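Local atomic coordinates of pyocin S5 (Pseudomonas aeruginosa PAO1, PDB entry 6THK), a protein that acts as a bacteriocin and probably kills related bacteria by forming channels that depolarise their cytoplasmic membrane. Residues S132-S135 and I136-W140; F157-L160 and V161-L165; K405-G409 and F410-G414; A319-D322 and A323-F326; Q250-A253 and D254-L258. The protein carries 1 engineered substitution. All blocks are in the same frame, centred on the assembly; numbering follows the deposited sequence.

Interaction 1 of 5, residues S132-S135 and I136-W140; sequences SSLS and IYEAW
L134 swings CG to the side opposite its amide nitrogen (chi1 -180°), and E138 folds its chain at chi2 (-69°), which brings the two alongside each other, pointing the same way, with L134 CD1 3.8 Å from E138 OE2. They sit on the first two turns of helix 133-145, which opens with S132 as its N-cap. The hydroxyl oxygen S132 OG accepts from S135 N at 3.0 Å, and the backbone oxygen S132 O takes I136 N at 3.1 Å, so the side chain caps the helix while the carbonyl begins its i to i+4 bonding. L134 O receives E138 N at 2.9 Å, while E138 CG comes within 3.3 Å of the same oxygen. The other methyl contact is looser: L134 CD1 meets Y137 CD2 obliquely at 4.3 Å. S135 sends its hydroxyl back to Q131 just before the helix and uses its carbonyl for A139 N. The inner face belongs to I136 and W140: both lie against I53 of helix 42-87, and W140 also reaches helix 157-212. Between them, I136 CG2 sits 3.4 Å above the indole plane of W140, displaced toward the ring's rim.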
# COMPACT_ATOMS: atom_id res chain seq x y z
N SER A 132 -29.02 80.94 7.18
CA SER A 132 -28.84 82.36 6.87
C SER A 132 -27.65 82.83 7.71
O SER A 132 -27.35 82.21 8.74
CB SER A 132 -30.07 83.15 7.28
OG SER A 132 -30.28 83.15 8.68
N SER A 133 -26.99 83.92 7.30
CA SER A 133 -25.86 84.46 8.07
C SER A 133 -26.26 84.85 9.51
O SER A 133 -25.42 84.80 10.40
CB SER A 133 -25.21 85.64 7.34
OG SER A 133 -26.16 86.52 6.77
N LEU A 134 -27.56 85.17 9.73
CA LEU A 134 -28.09 85.52 11.05
C LEU A 134 -28.29 84.27 11.89
O LEU A 134 -28.00 84.29 13.08
CB LEU A 134 -29.40 86.35 10.95
CG LEU A 134 -30.06 86.79 12.27
CD1 LEU A 134 -29.22 87.84 13.00
CD2 LEU A 134 -31.47 87.26 12.04
N SER A 135 -28.77 83.18 11.27
CA SER A 135 -28.95 81.89 11.93
C SER A 135 -27.60 81.44 12.50
O SER A 135 -27.51 81.18 13.69
CB SER A 135 -29.52 80.86 10.96
OG SER A 135 -29.47 79.55 11.50
N ILE A 136 -26.54 81.47 11.66
CA ILE A 136 -25.18 81.10 12.05
C ILE A 136 -24.69 81.99 13.18
O ILE A 136 -24.15 81.48 14.17
CB ILE A 136 -24.21 81.06 10.83
CG1 ILE A 136 -24.65 79.99 9.80
CG2 ILE A 136 -22.78 80.80 11.30
CD1 ILE A 136 -24.00 80.04 8.44
N TYR A 137 -24.91 83.30 13.07
CA TYR A 137 -24.51 84.27 14.08
C TYR A 137 -25.12 83.98 15.45
O TYR A 137 -24.40 84.02 16.45
CB TYR A 137 -24.85 85.69 13.63
CG TYR A 137 -24.62 86.75 14.69
CD1 TYR A 137 -23.34 87.21 14.98
CD2 TYR A 137 -25.70 87.30 15.39
CE1 TYR A 137 -23.13 88.20 15.94
CE2 TYR A 137 -25.49 88.27 16.37
CZ TYR A 137 -24.21 88.72 16.64
OH TYR A 137 -24.01 89.70 17.58
N GLU A 138 -26.43 83.68 15.50
CA GLU A 138 -27.16 83.43 16.74
C GLU A 138 -26.75 82.11 17.35
O GLU A 138 -26.71 81.99 18.58
CB GLU A 138 -28.69 83.52 16.55
CG GLU A 138 -29.19 84.89 16.10
CD GLU A 138 -29.11 86.06 17.08
OE1 GLU A 138 -28.64 85.87 18.22
OE2 GLU A 138 -29.52 87.18 16.68
N ALA A 139 -26.39 81.16 16.51
CA ALA A 139 -25.93 79.89 16.98
C ALA A 139 -24.57 80.12 17.62
O ALA A 139 -24.30 79.61 18.69
CB ALA A 139 -25.81 78.91 15.83
N TRP A 140 -23.73 80.90 16.95
CA TRP A 140 -22.40 81.19 17.48
C TRP A 140 -22.48 81.98 18.78
O TRP A 140 -21.71 81.74 19.70
CB TRP A 140 -21.55 81.94 16.46
CG TRP A 140 -21.08 81.08 15.34
CD1 TRP A 140 -21.29 79.76 15.20
CD2 TRP A 140 -20.31 81.49 14.21
NE1 TRP A 140 -20.71 79.30 14.05
CE2 TRP A 140 -20.10 80.35 13.42
CE3 TRP A 140 -19.77 82.70 13.79
CZ2 TRP A 140 -19.38 80.39 12.24
CZ3 TRP A 140 -19.07 82.74 12.62
CH2 TRP A 140 -18.88 81.59 11.85

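Interaction 2 of 5, residues F157-L160 and V161-L165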
# COMPACT_ATOMS: atom_id res chain seq x y z
N PHE A 157 -15.54 87.35 21.38
CA PHE A 157 -16.43 86.82 20.37
C PHE A 157 -15.75 86.63 19.03
O PHE A 157 -16.04 85.66 18.34
CB PHE A 157 -17.70 87.65 20.20
CG PHE A 157 -18.73 87.00 19.29
CD1 PHE A 157 -19.51 85.95 19.74
CD2 PHE A 157 -18.87 87.42 17.97
CE1 PHE A 157 -20.44 85.35 18.90
CE2 PHE A 157 -19.81 86.83 17.14
CZ PHE A 157 -20.59 85.78 17.60
N GLN A 158 -14.83 87.55 18.66
CA GLN A 158 -14.08 87.47 17.41
C GLN A 158 -13.16 86.25 17.40
O GLN A 158 -12.91 85.70 16.33
CB GLN A 158 -13.29 88.76 17.15
CG GLN A 158 -14.17 90.00 16.95
CD GLN A 158 -15.39 89.76 16.08
OE1 GLN A 158 -15.30 89.33 14.93
NE2 GLN A 158 -16.55 90.05 16.63
N GLN A 159 -12.69 85.83 18.61
CA GLN A 159 -11.84 84.66 18.80
C GLN A 159 -12.63 83.41 18.56
O GLN A 159 -12.13 82.50 17.89
CB GLN A 159 -11.17 84.63 20.18
CG GLN A 159 -9.95 83.69 20.26
CD GLN A 159 -8.91 83.84 19.15
OE1 GLN A 159 -8.74 84.89 18.52
NE2 GLN A 159 -8.19 82.75 18.89
N LEU A 160 -13.88 83.41 19.01
CA LEU A 160 -14.78 82.28 18.82
C LEU A 160 -15.14 82.15 17.34
O LEU A 160 -15.21 81.05 16.81
CB LEU A 160 -16.05 82.45 19.63
CG LEU A 160 -17.09 81.37 19.35
CD1 LEU A 160 -16.78 80.13 20.16
CD2 LEU A 160 -18.49 81.86 19.62
N VAL A 161 -15.38 83.27 16.69
CA VAL A 161 -15.67 83.31 15.25
C VAL A 161 -14.58 82.54 14.48
O VAL A 161 -14.91 81.63 13.75
CB VAL A 161 -15.95 84.76 14.72
CG1 VAL A 161 -15.88 84.85 13.19
CG2 VAL A 161 -17.30 85.26 15.21
N ARG A 162 -13.29 82.83 14.76
CA ARG A 162 -12.12 82.16 14.17
C ARG A 162 -12.16 80.64 14.36
O ARG A 162 -12.01 79.89 13.40
CB ARG A 162 -10.82 82.75 14.72
CG ARG A 162 -10.02 83.51 13.68
CD ARG A 162 -8.65 83.86 14.19
NE ARG A 162 -8.54 85.29 14.50
CZ ARG A 162 -7.64 85.80 15.33
NH1 ARG A 162 -6.78 85.01 15.96
NH2 ARG A 162 -7.60 87.11 15.54
N ASP A 163 -12.43 80.20 15.62
CA ASP A 163 -12.53 78.80 16.03
C ASP A 163 -13.69 78.08 15.35
O ASP A 163 -13.55 76.91 14.97
CB ASP A 163 -12.63 78.70 17.56
CG ASP A 163 -11.35 79.14 18.28
OD1 ASP A 163 -10.31 79.25 17.60
OD2 ASP A 163 -11.39 79.32 19.52
N GLU A 164 -14.83 78.80 15.18
CA GLU A 164 -16.04 78.30 14.55
C GLU A 164 -15.88 78.11 13.04
O GLU A 164 -16.48 77.20 12.49
CB GLU A 164 -17.25 79.17 14.90
CG GLU A 164 -17.86 78.81 16.25
CD GLU A 164 -18.11 77.33 16.47
OE1 GLU A 164 -18.99 76.76 15.80
OE2 GLU A 164 -17.39 76.73 17.30
N LEU A 165 -15.05 78.96 12.40
CA LEU A 165 -14.74 78.86 10.98
C LEU A 165 -13.76 77.70 10.75
O LEU A 165 -13.83 77.04 9.71
CB LEU A 165 -14.17 80.17 10.44
CG LEU A 165 -15.17 81.33 10.35
CD1 LEU A 165 -14.46 82.65 10.18
CD2 LEU A 165 -16.19 81.12 9.23
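F157 to E164 is regular alpha-helix at the very start of helix 157-212, where V161 N donates to F157 O at 3.0 Å, R162 and D163 repeat the pattern on Q158 and Q159, and E164 N reaches L160 O at 2.8 Å. On one flank the F157 ring slants against V161. CG2 of V161, turned back beside its own backbone N, comes 3.5 Å from F157 CE2 and 3.4 Å from F157 O, so a single methyl touches both the ring and the carbonyl of the preceding turn. Further round, L160 and E164 run side by side, their CG atoms 4.1 Å apart; the aliphatic part of E164 does the packing, and its carboxylate goes on to a salt bridge with R167. The solvent-facing side carries Q159 and R162. Q159 bends at chi2 (49°) and lays OE1 over one face of the guanidinium, 3.2 Å from R162 NH1, with the amide plane standing at 88° to it. Q158 and D163 spend their polar ends on Y48 and Y155. Helix 133-145 covers the F157, L160 and E164 side, where W144 meets the F157 ring edge-to-face, and Y48 of helix 42-87 touches both F157 and V161. The amide oxygen above the guanidinium is too badly placed for a hydrogen bond. What remains is probably a modest electrostatic attraction over the guanidinium face; the defined bonds across this turn are those of the backbone, with the F157-V161 contact as their apolar side-chain counterpart.

Interaction 3 of 5, residues K405-G409 and F410-G414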
# COMPACT_ATOMS: atom_id res chain seq x y z
N LYS A 405 6.13 -45.57 -2.52
CA LYS A 405 6.70 -45.44 -1.18
C LYS A 405 8.16 -45.91 -1.14
O LYS A 405 9.02 -45.19 -0.63
CB LYS A 405 5.85 -46.21 -0.15
CG LYS A 405 4.74 -45.36 0.47
CD LYS A 405 3.83 -46.16 1.40
CE LYS A 405 2.76 -46.92 0.65
NZ LYS A 405 1.96 -47.81 1.53
N PHE A 406 8.47 -47.10 -1.70
CA PHE A 406 9.85 -47.61 -1.73
C PHE A 406 10.75 -46.69 -2.54
O PHE A 406 11.86 -46.38 -2.09
CB PHE A 406 9.94 -49.07 -2.23
CG PHE A 406 9.41 -50.12 -1.28
CD1 PHE A 406 9.91 -50.24 0.01
CD2 PHE A 406 8.43 -51.02 -1.70
CE1 PHE A 406 9.39 -51.19 0.89
CE2 PHE A 406 7.93 -51.99 -0.82
CZ PHE A 406 8.42 -52.08 0.46
N SER A 407 10.25 -46.20 -3.70
CA SER A 407 10.98 -45.27 -4.57
C SER A 407 11.31 -43.95 -3.85
O SER A 407 12.42 -43.44 -3.99
CB SER A 407 10.21 -45.00 -5.86
OG SER A 407 10.13 -46.17 -6.65
N LYS A 408 10.34 -43.43 -3.07
CA LYS A 408 10.54 -42.22 -2.28
C LYS A 408 11.63 -42.47 -1.22
O LYS A 408 12.61 -41.75 -1.19
CB LYS A 408 9.22 -41.80 -1.63
CG LYS A 408 8.43 -40.78 -2.45
CD LYS A 408 7.21 -40.25 -1.70
CE LYS A 408 6.36 -39.35 -2.57
NZ LYS A 408 5.13 -38.92 -1.87
N GLY A 409 11.49 -43.56 -0.45
CA GLY A 409 12.44 -43.99 0.57
C GLY A 409 13.88 -44.07 0.08
O GLY A 409 14.79 -43.62 0.78
N PHE A 410 14.07 -44.62 -1.14
CA PHE A 410 15.37 -44.76 -1.81
C PHE A 410 15.79 -43.48 -2.56
O PHE A 410 16.91 -43.40 -3.06
CB PHE A 410 15.36 -45.97 -2.78
CG PHE A 410 15.08 -47.32 -2.16
CD1 PHE A 410 15.61 -47.66 -0.92
CD2 PHE A 410 14.34 -48.27 -2.86
CE1 PHE A 410 15.35 -48.92 -0.36
CE2 PHE A 410 14.09 -49.53 -2.30
CZ PHE A 410 14.61 -49.84 -1.05
N GLY A 411 14.90 -42.50 -2.63
CA GLY A 411 15.19 -41.24 -3.31
C GLY A 411 15.47 -41.40 -4.79
O GLY A 411 16.48 -40.90 -5.29
N VAL A 412 14.61 -42.17 -5.48
CA VAL A 412 14.66 -42.42 -6.92
C VAL A 412 13.38 -41.81 -7.50
O VAL A 412 12.36 -41.76 -6.78
CB VAL A 412 14.89 -43.91 -7.32
CG1 VAL A 412 16.27 -44.40 -6.90
CG2 VAL A 412 13.82 -44.83 -6.78
N VAL A 413 13.44 -41.28 -8.74
CA VAL A 413 12.23 -40.67 -9.32
C VAL A 413 11.17 -41.75 -9.65
O VAL A 413 11.52 -42.91 -9.93
CB VAL A 413 12.47 -39.68 -10.52
CG1 VAL A 413 13.18 -38.42 -10.05
CG2 VAL A 413 13.21 -40.34 -11.69
N GLY A 414 9.90 -41.35 -9.53
CA GLY A 414 8.74 -42.17 -9.85
C GLY A 414 8.78 -42.49 -11.33
O GLY A 414 8.97 -41.59 -12.16
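S407 O is approached by two groups of V412: the backbone N donates to it at 2.9 Å in an essentially straight bond (179°), and the methyl CG2 lies 3.4 Å away. That methyl occupies the crowded position between the N and the carbonyl carbon of V412, which directs it back over the helix end, where it also meets S407 CB at 3.7 Å, an apolar contact between the two residues that the backbone bond joins. The hydroxyl of S407 turns the other way along the chain and bonds to L403 O. One residue earlier, G411 N donates to K408 O at 2.8 Å, arriving 61° out of the carbonyl plane, a bent bond made by a chain that is already leaving the helix. Together these two bonds form a Schellman motif at the C-terminus of helix 396-409: G411 takes positive phi (62°), a conformation that by itself favours glycine, and the 6→1 bond from V412 to S407 wraps round the inner bond from G411 to K408. F410 N still donates to F406 O at 3.0 Å, as in the turns before it. Its ring folds back along the same residue, with CD2 3.2 Å from F406 O and CE2 4.2 Å from F406 CB. Within the colicin pore-forming domain, F410 rests on T327 of helix 272-338 and on S452 and F459 of helix 451-464. S452 touches V412 as well, and W453 lies against S407.

Interaction 4 of 5, residues A319-D322 and A323-F326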
# COMPACT_ATOMS: atom_id res chain seq x y z
N ALA A 319 5.28 -37.15 3.92
CA ALA A 319 5.10 -38.28 3.00
C ALA A 319 6.45 -38.98 2.77
O ALA A 319 6.48 -40.22 2.73
CB ALA A 319 4.53 -37.80 1.68
N LEU A 320 7.55 -38.19 2.67
CA LEU A 320 8.94 -38.67 2.53
C LEU A 320 9.39 -39.42 3.79
O LEU A 320 10.02 -40.47 3.69
CB LEU A 320 9.89 -37.49 2.25
CG LEU A 320 11.35 -37.88 2.00
CD1 LEU A 320 11.55 -38.45 0.59
CD2 LEU A 320 12.27 -36.71 2.22
N GLN A 321 9.07 -38.89 4.98
CA GLN A 321 9.42 -39.53 6.25
C GLN A 321 8.60 -40.78 6.50
O GLN A 321 9.09 -41.72 7.12
CB GLN A 321 9.36 -38.55 7.43
CG GLN A 321 10.47 -37.47 7.44
CD GLN A 321 11.88 -37.96 7.10
OE1 GLN A 321 12.54 -37.44 6.19
NE2 GLN A 321 12.37 -38.96 7.83
N ASP A 322 7.34 -40.80 6.01
CA ASP A 322 6.42 -41.93 6.11
C ASP A 322 6.83 -43.03 5.13
O ASP A 322 6.56 -44.20 5.39
CB ASP A 322 4.96 -41.48 5.86
CG ASP A 322 4.36 -40.62 6.98
OD1 ASP A 322 4.87 -40.68 8.12
OD2 ASP A 322 3.38 -39.88 6.69
N ALA A 323 7.51 -42.66 4.03
CA ALA A 323 8.04 -43.58 3.03
C ALA A 323 9.28 -44.28 3.60
O ALA A 323 9.48 -45.47 3.36
CB ALA A 323 8.41 -42.82 1.77
N ILE A 324 10.11 -43.52 4.35
CA ILE A 324 11.31 -44.02 5.02
C ILE A 324 10.90 -45.00 6.13
O ILE A 324 11.48 -46.08 6.26
CB ILE A 324 12.20 -42.84 5.50
CG1 ILE A 324 12.76 -42.06 4.28
CG2 ILE A 324 13.35 -43.32 6.41
CD1 ILE A 324 13.42 -40.71 4.58
N LYS A 325 9.85 -44.65 6.89
CA LYS A 325 9.27 -45.48 7.96
C LYS A 325 8.75 -46.81 7.37
O LYS A 325 9.01 -47.87 7.93
CB LYS A 325 8.11 -44.69 8.58
CG LYS A 325 7.56 -45.20 9.90
CD LYS A 325 6.25 -44.45 10.27
CE LYS A 325 6.39 -42.94 10.42
NZ LYS A 325 5.07 -42.25 10.44
N PHE A 326 8.04 -46.74 6.22
CA PHE A 326 7.47 -47.86 5.48
C PHE A 326 8.56 -48.83 5.01
O PHE A 326 8.36 -50.03 5.10
CB PHE A 326 6.66 -47.34 4.28
CG PHE A 326 6.00 -48.38 3.42
CD1 PHE A 326 4.76 -48.91 3.77
CD2 PHE A 326 6.59 -48.81 2.24
CE1 PHE A 326 4.14 -49.86 2.95
CE2 PHE A 326 5.97 -49.75 1.43
CZ PHE A 326 4.75 -50.27 1.79
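D322 and K325 lie side by side on helix 272-338, pointing the same way, and are joined at their ends by a salt bridge in which K325 NZ stands 2.8 Å from D322 OD1. The lysine leaves the backbone with CG opposite its own N and kinks at chi3 (-60°), carrying the ammonium back up the helix. It meets OD1 on the anti side, 35° out of the carboxylate plane. Around the helix, Q321 and I324 make a second parallel pair: bent at chi2, the glutamine lays its amide along the isoleucine, OE1 3.7 Å and NE2 3.8 Å from I324 CD1. On its way there I324 passes close over a carbonyl, with CG1 3.2 Å from L320 O, and its CD1 lies more loosely against L320 CG at 4.4 Å. A323 faces the other way, toward K408 of helix 396-409. Its N donates to A319 O at 3.0 Å and weakly to L320 O at 3.3 Å, an oxygen that also takes I324 N. F326 directs its ring away from the preceding turn, into a cation-pi contact with K405 and against the ring of F406. D322 OD1 accepts a further bond from Q318 NE2, so two donors grip one carboxylate oxygen. This probably favours the charged form of the aspartate and steadies its rotation, whereas the Q321 amide against the I324 methyl, round the helix, is a van der Waals contact.

Interaction 5 of 5, residues Q250-A253 and D254-L258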
# COMPACT_ATOMS: atom_id res chain seq x y z
N GLN A 250 -1.36 -0.03 9.67
CA GLN A 250 -1.04 1.17 10.43
C GLN A 250 -1.37 2.45 9.65
O GLN A 250 -1.91 3.40 10.23
CB GLN A 250 0.42 1.14 10.93
CG GLN A 250 0.74 2.22 11.97
CD GLN A 250 0.02 2.03 13.29
OE1 GLN A 250 -0.96 2.72 13.61
NE2 GLN A 250 0.48 1.09 14.10
N ALA A 251 -1.07 2.48 8.33
CA ALA A 251 -1.40 3.60 7.45
C ALA A 251 -2.91 3.84 7.42
O ALA A 251 -3.32 5.00 7.39
CB ALA A 251 -0.88 3.35 6.04
N ILE A 252 -3.73 2.76 7.41
CA ILE A 252 -5.19 2.87 7.46
C ILE A 252 -5.59 3.48 8.82
O ILE A 252 -6.33 4.45 8.83
CB ILE A 252 -5.95 1.53 7.15
CG1 ILE A 252 -5.59 1.01 5.74
CG2 ILE A 252 -7.48 1.73 7.25
CD1 ILE A 252 -5.98 -0.42 5.42
N ALA A 253 -5.04 2.95 9.95
CA ALA A 253 -5.26 3.38 11.34
C ALA A 253 -4.93 4.87 11.58
O ALA A 253 -5.66 5.56 12.29
CB ALA A 253 -4.46 2.51 12.29
N ASP A 254 -3.82 5.34 11.00
CA ASP A 254 -3.37 6.71 11.10
C ASP A 254 -4.23 7.64 10.24
O ASP A 254 -4.64 8.69 10.71
CB ASP A 254 -1.88 6.82 10.74
CG ASP A 254 -0.95 6.13 11.72
OD1 ASP A 254 -1.45 5.33 12.56
OD2 ASP A 254 0.28 6.38 11.66
N LYS A 255 -4.56 7.23 9.01
CA LYS A 255 -5.40 8.02 8.11
C LYS A 255 -6.84 8.22 8.60
O LYS A 255 -7.45 9.24 8.28
CB LYS A 255 -5.38 7.46 6.69
CG LYS A 255 -4.14 7.88 5.95
CD LYS A 255 -4.06 7.31 4.56
CE LYS A 255 -2.63 7.31 4.09
NZ LYS A 255 -1.99 8.64 4.25
N LYS A 256 -7.37 7.25 9.36
CA LYS A 256 -8.70 7.30 9.98
C LYS A 256 -8.67 8.29 11.16
O LYS A 256 -9.68 8.96 11.41
CB LYS A 256 -9.13 5.91 10.45
CG LYS A 256 -9.61 5.00 9.33
CD LYS A 256 -10.19 3.71 9.88
CE LYS A 256 -11.42 3.27 9.11
NZ LYS A 256 -11.11 2.28 8.04
N GLN A 257 -7.53 8.38 11.88
CA GLN A 257 -7.33 9.31 13.01
C GLN A 257 -7.18 10.73 12.49
O GLN A 257 -7.62 11.67 13.15
CB GLN A 257 -6.12 8.92 13.86
CG GLN A 257 -6.42 7.82 14.88
CD GLN A 257 -5.27 7.56 15.84
OE1 GLN A 257 -4.79 6.42 15.98
NE2 GLN A 257 -4.83 8.59 16.56
N LEU A 258 -6.58 10.89 11.30
CA LEU A 258 -6.44 12.18 10.64
C LEU A 258 -7.79 12.66 10.13
O LEU A 258 -8.03 13.86 10.06
CB LEU A 258 -5.46 12.10 9.46
CG LEU A 258 -3.96 12.09 9.75
CD1 LEU A 258 -3.20 12.11 8.44
CD2 LEU A 258 -3.55 13.28 10.59
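I252 and K256 lie side by side on helix 237-267, pointing the same way, and meet where the isoleucine branch CG2 comes 3.8 Å from K256 NZ. The lysine rises from the backbone past the carbonyl of the preceding turn, its CG 3.4 Å from I252 O, then bends at chi3 (141°) and chi4 (95°), which brings the ammonium back over the isoleucine. K255, on the adjoining flank, begins in the same manner, with CG 3.3 Å from A251 O, but its end leaves the two segments altogether. D254 folds its carboxylate back along Q250: D254 CG lies 3.3 Å from Q250 O, and CG of Q250 packs 3.8 Å from D254 OD1. Beneath these side chains the helical backbone sets the spacing. D254 N donates to Q250 O at 2.8 Å and K256 N to I252 O at 3.0 Å, whereas the bond from Q257 N to A253 O is weak and stretched to 3.4 Å. Farther on, Q257 O accepts from the hydroxyls of T260 and T261. K255 NZ reaches beyond the helix and is held by two salt bridges to E221 and E288, both of which bind a zinc ion. The lysine is thus second shell to the metal, and the two carboxylates probably offset the positive charge of ammonium and zinc together. E221 comes from helix 214-227 and E288 from helix 272-338. The latter helix, with which this one is predicted to share a coiled-coil region, packs against one side: L292 touches A251 and I252, I289 touches K255, and Q293 touches K256.

How the interactions relate
All five interactions are local turns of helix or helix end, strung along a very elongated chain. Interactions 1 and 2 belong to one end and touch: W140 packs on L160, E164 and L165, and Y137 on F157, joining helix 133-145 to helix 157-212. About 130 Å away, centre to centre, interactions 3 and 4 form the other adjoining pair, in which K405 and F406 meet F326 and K408 meets A323. Interaction 5 lies between, nearest the chain's centre. Interactions 1 and 4 are largely surface contacts; the others are partly buried. Capping marks 1 and 3; interaction 4 holds a salt bridge within the helix, interaction 5 sends a lysine to zinc-binding carboxylates, and interaction 2 sets an amide over a guanidinium.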